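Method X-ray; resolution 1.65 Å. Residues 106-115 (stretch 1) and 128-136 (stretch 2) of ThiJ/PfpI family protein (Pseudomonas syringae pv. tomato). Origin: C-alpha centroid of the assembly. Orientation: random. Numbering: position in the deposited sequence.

Stretch 1, residues 106-115: TLAFMADRGA
Stretch 2 (128-136) LILGAAGLL

Helix 106-114, already under way before Thr 106, packs across the C-terminal end of helix 128-132, which likewise begins earlier in the same chain. The N-to-C directions differ by 80° (signed crossing angle -80°), and the axes approach to 9.5 Å, so the second helix meets the first nearly at right angles. Leu 107 lies over Ala 133, with CA atoms 5.0 Å apart; farther along, Gly 114 faces Leu 135 with a CA to CA distance of 6.8 Å. No hydrogen bond crosses the contact, which buries 390 Å² summed over both sides and is held by apolar packing.

Through Ala 111 the phi/psi of stretch 1 stay near -63/-44; psi is -58° at Asp 112 and -36° at Arg 113, then -25° at Gly 114 and -19° at Ala 115. Its i to i-4 bonds include Ala 111 N to Leu 107 O (2.8 Å) and Gly 114 N to Met 110 O (2.8 Å). Stretch 2 runs on as helix (Ala 132 N to Leu 128 O, 2.9 Å) and closes in a Schellman motif in which Gly 134, at 76/27, is the first residue to leave helical phi/psi; Ala 133 before it is at -85/0. Two bonds reach back into the last turn, Gly 134 N to Gly 131 O and Leu 135 N to Leu 130 O, both 2.9 Å. The positive phi by itself favours glycine at 134. Leu 135 follows at -99/3, its CA-to-CB bond toward the first helix.

The small methyl of Ala 133 is the bump at the centre. It points toward stretch 1 and touches two side chains about one turn apart, its CB 3.7 Å from Met 110 CB and 4.1 Å from Leu 107 CD2. Leu 107 (chi1 m, chi2 t) has its CA-to-CB bond sideways to stretch 2, but its end comes nearer: CD2 lies 3.8 Å from Ala 132 CB and 3.8 Å from Ala 133 N, resting on the last turn of the second helix.

Met 110, a selenomethionine, points toward stretch 2 and folds through three m rotamers (-68°, -59°, -72°). Its CG lies 4.0 Å from Ile 129 CG2, and its CE reaches 3.7 Å from Leu 130 CD2. Leu 130 (m, t) starts away from the first helix, yet its end returns to meet that methyl; Ile 129 is also m, t.

Leu 135 fills the hollow left by Gly 114. Its chi1 is -87° (m) and its chi2, 26°, lies between wells. Leu 135 CD2 stands 3.5 Å from Met 110 O and 4.2 Å from Gly 114 CA, while Leu 135 CD1 is 4.1 Å from Ala 111 CA. An ideal CB on Gly 114 would lie 2.8 Å from Leu 135 CD2, a clash, so the bare backbone makes room for the leucine. Alongside, Ala 111 CB lies 3.6 Å from Ala 133 O.

Ala 108 and Asp 112 point away from the contact. Asp 112 OD2 forms a salt bridge with Arg 113 NH1 at 2.8 Å; the arginine (chi1-chi3 m, m, t) leads its end away from stretch 2.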

# COMPACT_ATOMS: atom_id res chain seq x y z
N THR A 106 -24.65 4.23 -0.67
CA THR A 106 -23.36 4.30 0.02
C THR A 106 -23.44 5.27 1.20
O THR A 106 -22.99 4.96 2.30
CB THR A 106 -22.24 4.75 -0.94
OG1 THR A 106 -22.12 3.78 -1.99
CG2 THR A 106 -20.91 4.85 -0.21
N LEU A 107 -24.03 6.44 0.97
CA LEU A 107 -24.15 7.43 2.03
C LEU A 107 -25.01 6.91 3.18
O LEU A 107 -24.67 7.12 4.35
CB LEU A 107 -24.74 8.73 1.49
CG LEU A 107 -23.87 9.50 0.48
CD1 LEU A 107 -24.59 10.76 0.04
CD2 LEU A 107 -22.52 9.83 1.11
N ALA A 108 -26.11 6.24 2.86
CA ALA A 108 -27.00 5.71 3.88
C ALA A 108 -26.25 4.72 4.76
O ALA A 108 -26.41 4.73 5.99
CB ALA A 108 -28.20 5.02 3.22
N PHE A 109 -25.43 3.88 4.14
CA PHE A 109 -24.64 2.88 4.86
C PHE A 109 -23.63 3.57 5.77
O PHE A 109 -23.51 3.22 6.95
CB PHE A 109 -23.88 1.98 3.87
CG PHE A 109 -22.78 1.18 4.52
CD1 PHE A 109 -23.07 0.06 5.29
CD2 PHE A 109 -21.44 1.56 4.37
CE1 PHE A 109 -22.05 -0.67 5.91
CE2 PHE A 109 -20.42 0.85 4.99
CZ PHE A 109 -20.73 -0.27 5.76
N MSE A 110 -22.90 4.53 5.22
CA MSE A 110 -21.91 5.25 5.99
C MSE A 110 -22.54 6.01 7.15
O MSE A 110 -22.00 6.02 8.26
CB MSE A 110 -21.13 6.22 5.09
CG MSE A 110 -20.23 5.52 4.05
SE MSE A 110 -18.87 4.35 4.79
CE MSE A 110 -17.72 5.70 5.51
N ALA A 111 -23.68 6.64 6.90
CA ALA A 111 -24.37 7.39 7.94
C ALA A 111 -24.85 6.48 9.06
O ALA A 111 -24.70 6.80 10.24
CB ALA A 111 -25.56 8.15 7.35
N ASP A 112 -25.42 5.34 8.70
CA ASP A 112 -25.92 4.39 9.69
C ASP A 112 -24.79 3.82 10.55
O ASP A 112 -24.80 3.94 11.77
CB ASP A 112 -26.66 3.24 9.02
CG ASP A 112 -27.13 2.20 10.01
OD1 ASP A 112 -28.05 2.50 10.79
OD2 ASP A 112 -26.56 1.09 10.02
N ARG A 113 -23.82 3.20 9.90
CA ARG A 113 -22.70 2.61 10.62
C ARG A 113 -21.93 3.66 11.40
O ARG A 113 -21.44 3.39 12.50
CB ARG A 113 -21.77 1.88 9.65
CG ARG A 113 -22.44 0.73 8.92
CD ARG A 113 -23.06 -0.26 9.91
NE ARG A 113 -23.49 -1.50 9.26
CZ ARG A 113 -24.51 -1.60 8.42
NH1 ARG A 113 -25.23 -0.53 8.10
NH2 ARG A 113 -24.79 -2.77 7.86
N GLY A 114 -21.81 4.86 10.84
CA GLY A 114 -21.09 5.93 11.51
C GLY A 114 -21.75 6.38 12.80
O GLY A 114 -21.09 6.90 13.70
N ALA A 115 -23.06 6.18 12.91
CA ALA A 115 -23.79 6.58 14.11
C ALA A 115 -23.43 5.72 15.32
O ALA A 115 -23.66 6.12 16.46
CB ALA A 115 -25.29 6.52 13.85
N LEU A 128 -14.22 13.03 1.98
CA LEU A 128 -15.33 13.68 1.28
C LEU A 128 -16.55 12.78 1.48
O LEU A 128 -17.68 13.26 1.57
CB LEU A 128 -15.05 13.81 -0.22
CG LEU A 128 -13.91 14.71 -0.71
CD1 LEU A 128 -13.87 14.66 -2.24
CD2 LEU A 128 -14.09 16.15 -0.23
N ILE A 129 -16.31 11.47 1.55
CA ILE A 129 -17.38 10.52 1.76
C ILE A 129 -17.92 10.67 3.18
O ILE A 129 -19.13 10.67 3.39
CB ILE A 129 -16.90 9.07 1.51
CG1 ILE A 129 -16.52 8.89 0.04
CG2 ILE A 129 -17.98 8.07 1.92
CD1 ILE A 129 -15.84 7.55 -0.28
N LEU A 130 -17.02 10.80 4.16
CA LEU A 130 -17.42 10.98 5.55
C LEU A 130 -18.24 12.26 5.69
O LEU A 130 -19.24 12.30 6.40
CB LEU A 130 -16.20 11.09 6.48
CG LEU A 130 -15.24 9.91 6.62
CD1 LEU A 130 -14.23 10.24 7.72
CD2 LEU A 130 -16.00 8.64 6.96
N GLY A 131 -17.79 13.30 5.00
CA GLY A 131 -18.49 14.57 5.07
C GLY A 131 -19.86 14.50 4.42
O GLY A 131 -20.85 14.96 4.99
N ALA A 132 -19.92 13.93 3.22
CA ALA A 132 -21.19 13.83 2.51
C ALA A 132 -22.19 12.94 3.26
O ALA A 132 -23.39 13.09 3.09
CB ALA A 132 -20.96 13.27 1.10
N ALA A 133 -21.67 12.04 4.09
CA ALA A 133 -22.53 11.15 4.87
C ALA A 133 -22.97 11.83 6.16
O ALA A 133 -23.69 11.24 6.96
CB ALA A 133 -21.80 9.84 5.19
N GLY A 134 -22.52 13.07 6.35
CA GLY A 134 -22.88 13.83 7.53
C GLY A 134 -22.15 13.43 8.80
O GLY A 134 -22.66 13.63 9.90
N LEU A 135 -20.94 12.89 8.64
CA LEU A 135 -20.14 12.44 9.77
C LEU A 135 -19.06 13.41 10.25
O LEU A 135 -18.30 13.08 11.16
CB LEU A 135 -19.48 11.11 9.43
CG LEU A 135 -20.23 9.80 9.69
CD1 LEU A 135 -21.73 10.01 9.67
CD2 LEU A 135 -19.81 8.77 8.66
N LEU A 136 -18.97 14.59 9.64
CA LEU A 136 -17.95 15.55 10.05
C LEU A 136 -18.52 16.90 10.47
O LEU A 136 -17.89 17.94 10.27
CB LEU A 136 -16.94 15.76 8.91
CG LEU A 136 -16.20 14.54 8.36
CD1 LEU A 136 -15.36 14.96 7.16
CD2 LEU A 136 -15.32 13.93 9.45